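Local coordinates for protein Ent-copalyl diphosphate synthase (Streptomyces platensis, PDB 5BP8) that belongs to the bacterial diterpene synthases of the terpene cyclase kind, and folds mainly from alpha helices joined by long loops, at residues G209-P212 against H213-S216; I297-A300 against P301-S305. All blocks are in the same frame, centred on the assembly; numbering follows the deposited sequence.

Contact 1: residues G209-P212 against H213-S216; sequences GAPP and HNGS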
ATOM      1  N   GLY A 209       5.399   3.269  23.138  1.00 35.31           N
ATOM      2  CA  GLY A 209       4.494   2.242  23.662  1.00 39.53           C
ATOM      3  C   GLY A 209       4.858   0.914  23.050  1.00 36.27           C
ATOM      4  O   GLY A 209       6.006   0.536  23.092  1.00 39.63           O
ATOM      5  N   ALA A 210       3.913   0.230  22.431  1.00 36.83           N
ATOM      6  CA  ALA A 210       4.150  -1.154  22.086  1.00 35.38           C
ATOM      7  C   ALA A 210       5.309  -1.348  21.097  1.00 32.48           C
ATOM      8  O   ALA A 210       5.434  -0.612  20.118  1.00 29.40           O
ATOM      9  CB  ALA A 210       2.881  -1.815  21.563  1.00 38.28           C
ATOM     10  N   PRO A 211       6.169  -2.333  21.373  1.00 30.96           N
ATOM     11  CA  PRO A 211       7.054  -2.788  20.324  1.00 28.38           C
ATOM     12  C   PRO A 211       6.233  -3.282  19.125  1.00 26.14           C
ATOM     13  O   PRO A 211       5.027  -3.540  19.254  1.00 23.89           O
ATOM     14  CB  PRO A 211       7.865  -3.908  20.991  1.00 30.84           C
ATOM     15  CG  PRO A 211       7.046  -4.335  22.168  1.00 33.56           C
ATOM     16  CD  PRO A 211       6.385  -3.077  22.636  1.00 33.48           C
ATOM     17  N   PRO A 212       6.881  -3.440  17.962  1.00 22.30           N
ATOM     18  CA  PRO A 212       8.317  -3.440  17.766  1.00 22.47           C
ATOM     19  C   PRO A 212       8.924  -2.180  17.165  1.00 21.43           C
ATOM     20  O   PRO A 212      10.127  -2.172  16.886  1.00 22.14           O
ATOM     21  CB  PRO A 212       8.500  -4.578  16.758  1.00 23.20           C
ATOM     22  CG  PRO A 212       7.289  -4.482  15.908  1.00 22.22           C
ATOM     23  CD  PRO A 212       6.177  -4.010  16.798  1.00 22.89           C
ATOM     24  N   HIS A 213       8.140  -1.122  17.021  1.00 19.75           N
ATOM     25  CA  HIS A 213       8.536   0.018  16.196  1.00 19.16           C
ATOM     26  C   HIS A 213       8.537   1.327  16.966  1.00 19.80           C
ATOM     27  O   HIS A 213       8.309   2.388  16.402  1.00 18.34           O
ATOM     28  CB  HIS A 213       7.633   0.117  14.992  1.00 19.85           C
ATOM     29  CG  HIS A 213       6.197   0.271  15.326  1.00 19.40           C
ATOM     30  ND1 HIS A 213       5.525  -0.589  16.173  1.00 20.98           N
ATOM     31  CD2 HIS A 213       5.281   1.145  14.877  1.00 20.41           C
ATOM     32  CE1 HIS A 213       4.252  -0.242  16.236  1.00 20.19           C
ATOM     33  NE2 HIS A 213       4.085   0.821  15.472  1.00 20.92           N
ATOM     34  N   ASN A 214       8.815   1.274  18.272  1.00 20.83           N
ATOM     35  CA  ASN A 214       8.977   2.534  19.006  1.00 21.14           C
ATOM     36  C   ASN A 214       9.985   3.445  18.310  1.00 19.96           C
ATOM     37  O   ASN A 214      11.048   3.002  17.875  1.00 20.63           O
ATOM     38  CB  ASN A 214       9.429   2.259  20.431  1.00 24.36           C
ATOM     39  CG  ASN A 214       8.294   1.814  21.314  1.00 26.48           C
ATOM     40  OD1 ASN A 214       7.209   2.378  21.271  1.00 31.34           O
ATOM     41  ND2 ASN A 214       8.528   0.785  22.114  1.00 29.97           N
ATOM     42  N   GLY A 215       9.643   4.722  18.223  1.00 19.09           N
ATOM     43  CA  GLY A 215      10.474   5.717  17.546  1.00 18.99           C
ATOM     44  C   GLY A 215      10.123   5.984  16.087  1.00 18.60           C
ATOM     45  O   GLY A 215      10.546   7.008  15.528  1.00 19.06           O
ATOM     46  N   SER A 216       9.395   5.068  15.447  1.00 19.36           N
ATOM     47  CA  SER A 216       8.925   5.307  14.078  1.00 18.40           C
ATOM     48  C   SER A 216       7.961   6.486  14.039  1.00 17.85           C
ATOM     49  O   SER A 216       7.209   6.744  15.008  1.00 18.19           O
ATOM     50  CB  SER A 216       8.249   4.074  13.483  1.00 18.81           C
ATOM     51  OG  SER A 216       7.119   3.678  14.241  1.00 17.97           O
TER
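Asn214 reaches back over five residues to Gly209, closing a surface loop that bends at a cis peptide bond between Pro211 and Pro212 and runs on into a type II beta turn from His213 to Ser216. Asn214 ND2 donates a hydrogen bond to Gly209 O at 2.7 Å, with an N-H...O angle of 144°; the acceptor lies nearly in the amide plane of Asn214, while the donor stands tilted from the carbonyl plane. Asparagine suits the place because its short, flat amide can turn an N-H toward a backbone carbonyl. In the turn, His213 O is gripped by two donors, Ser216 N at 3.0 Å and Ser216 OG at 2.8 Å. Glycine fits at Gly209 and Gly215, whose positive phi angles would jam a side chain against the preceding carbonyl oxygen.

The Pro212 ring crosses the His213 imidazole obliquely in van der Waals contact, its CD 3.5 Å from His213 ND1. With chi1 at 59°, CG of His213 sits between the backbone N and the carbonyl carbon, which swings the ring back beside Pro212. His207 stacks on this imidazole, and NE2 is hydrogen-bonded to Pro301 O. The other ring nitrogen, His213 ND1, is buried without a polar partner in the model, and Ala210 O lies 3.9 Å from it.

Contact 2: residues I297-A300 against P301-S305; sequences IAAA and PGLPS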
ATOM      1  N   ILE A 297      -9.512   1.826  14.478  1.00 22.60           N
ATOM      2  CA  ILE A 297      -8.154   1.282  14.501  1.00 20.44           C
ATOM      3  C   ILE A 297      -7.493   1.705  13.170  1.00 19.95           C
ATOM      4  O   ILE A 297      -8.193   2.025  12.216  1.00 19.43           O
ATOM      5  CB  ILE A 297      -8.168  -0.256  14.645  1.00 20.67           C
ATOM      6  CG1 ILE A 297      -6.804  -0.808  15.055  1.00 21.23           C
ATOM      7  CG2 ILE A 297      -8.637  -0.949  13.363  1.00 21.61           C
ATOM      8  CD1 ILE A 297      -6.860  -2.275  15.442  1.00 21.91           C
ATOM      9  N   ALA A 298      -6.165   1.745  13.170  1.00 18.58           N
ATOM     10  CA  ALA A 298      -5.351   2.045  11.992  1.00 19.21           C
ATOM     11  C   ALA A 298      -4.742   0.779  11.430  1.00 18.91           C
ATOM     12  O   ALA A 298      -4.925  -0.314  11.954  1.00 19.73           O
ATOM     13  CB  ALA A 298      -4.234   3.000  12.390  1.00 19.90           C
ATOM     14  N   ALA A 299      -3.929   0.930  10.387  1.00 19.99           N
ATOM     15  CA  ALA A 299      -3.216  -0.204   9.828  1.00 19.32           C
ATOM     16  C   ALA A 299      -2.158  -0.743  10.801  1.00 20.09           C
ATOM     17  O   ALA A 299      -1.763  -1.925  10.733  1.00 19.07           O
ATOM     18  CB  ALA A 299      -2.566   0.194   8.517  1.00 19.56           C
ATOM     19  N   ALA A 300      -1.722   0.127  11.698  1.00 18.92           N
ATOM     20  CA  ALA A 300      -0.735  -0.191  12.726  1.00 19.45           C
ATOM     21  C   ALA A 300      -0.707   0.900  13.799  1.00 20.21           C
ATOM     22  O   ALA A 300      -1.141   2.033  13.552  1.00 19.92           O
ATOM     23  CB  ALA A 300       0.645  -0.332  12.113  1.00 19.39           C
ATOM     24  N   PRO A 301      -0.148   0.582  14.985  1.00 19.89           N
ATOM     25  CA  PRO A 301      -0.013   1.671  15.959  1.00 21.22           C
ATOM     26  C   PRO A 301       0.903   2.781  15.400  1.00 21.71           C
ATOM     27  O   PRO A 301       1.911   2.489  14.724  1.00 22.19           O
ATOM     28  CB  PRO A 301       0.593   0.981  17.197  1.00 21.24           C
ATOM     29  CG  PRO A 301       0.364  -0.493  17.008  1.00 20.74           C
ATOM     30  CD  PRO A 301       0.280  -0.721  15.515  1.00 20.13           C
ATOM     31  N   GLY A 302       0.579   4.029  15.702  1.00 21.85           N
ATOM     32  CA  GLY A 302       1.356   5.168  15.192  1.00 22.19           C
ATOM     33  C   GLY A 302       0.787   5.860  13.968  1.00 22.36           C
ATOM     34  O   GLY A 302       1.345   6.865  13.502  1.00 22.28           O
ATOM     35  N   LEU A 303      -0.316   5.315  13.452  1.00 22.63           N
ATOM     36  CA  LEU A 303      -1.077   5.886  12.341  1.00 21.65           C
ATOM     37  C   LEU A 303      -2.505   6.269  12.816  1.00 22.33           C
ATOM     38  O   LEU A 303      -2.984   5.744  13.816  1.00 20.86           O
ATOM     39  CB  LEU A 303      -1.168   4.875  11.203  1.00 21.46           C
ATOM     40  CG  LEU A 303       0.132   4.569  10.435  1.00 21.44           C
ATOM     41  CD1 LEU A 303      -0.011   3.311   9.619  1.00 21.54           C
ATOM     42  CD2 LEU A 303       0.523   5.719   9.522  1.00 21.18           C
ATOM     43  N   PRO A 304      -3.165   7.201  12.122  1.00 22.31           N
ATOM     44  CA  PRO A 304      -4.528   7.569  12.519  1.00 22.17           C
ATOM     45  C   PRO A 304      -5.500   6.498  12.096  1.00 20.68           C
ATOM     46  O   PRO A 304      -5.276   5.806  11.097  1.00 19.86           O
ATOM     47  CB  PRO A 304      -4.793   8.875  11.736  1.00 23.91           C
ATOM     48  CG  PRO A 304      -3.844   8.855  10.596  1.00 22.91           C
ATOM     49  CD  PRO A 304      -2.664   8.041  11.014  1.00 23.70           C
ATOM     50  N   SER A 305      -6.585   6.368  12.848  1.00 20.65           N
ATOM     51  CA  SER A 305      -7.620   5.386  12.561  1.00 22.07           C
ATOM     52  C   SER A 305      -8.293   5.677  11.244  1.00 21.18           C
ATOM     53  O   SER A 305      -8.391   6.845  10.828  1.00 21.98           O
ATOM     54  CB  SER A 305      -8.650   5.365  13.698  1.00 24.86           C
ATOM     55  OG  SER A 305      -8.014   4.821  14.864  1.00 28.83           O
TER
HETATM   56  O   HOH W   1      -4.450   3.620   9.070  1.00 26.91           O
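Ala300 and Pro301 join the two halves of a tight reversal, and Leu303 comes back toward Ala300 to complete a type II beta turn. The bond that closes the turn, Leu303 N to Ala300 O, is long and weak at 3.4 Å. Proline suits the second position, where its ring fixes phi near -62°, and Gly302 the third, where phi is positive. Ala300 CB lies 3.4 Å from Pro301 CD, a short distance that follows from the Ala-Pro linkage, where the proline ring holds CD against the preceding residue.

Leu303 carries the apolar side of the contact. Its CG is anti to the carbonyl carbon, chi1 -70°, and from there Leu303 CD1 comes within 4.2 Å of Ala299 CB, while Leu303 CB rests 3.8 Å from Ala298 CB. The methyl of Ala298 suits this spot, its CB lying 3.3 Å from both Leu303 O and Pro304 O. A water bridges the two limbs of the loop, accepting from Ala299 N and donating to Pro304 O.

The loop joins helix 282-291 to helix 307-319. Pro301 leans on Val260 and Tyr261 at the start of helix 260-274, and Ile297 touches Tyr261 and Val313 of helix 307-319.

Two loops distant in sequence meet here: contact 1 precedes helix 221-228, and contact 2 follows helix 282-291, yet their centres lie about 12 Å apart. The hydrogen bond between them, 2.8 Å from His213 NE2 to Pro301 O, ties the imidazole of contact 1 to the carbonyl of the second residue in the turn of contact 2. His207 also touches Pro301, so that one residue lies beside both contacts. Contact 1 is the more peripheral, its centre about 20 Å from that of the chain against about 14 Å for contact 2, and both lie on the same side of the chain's centre.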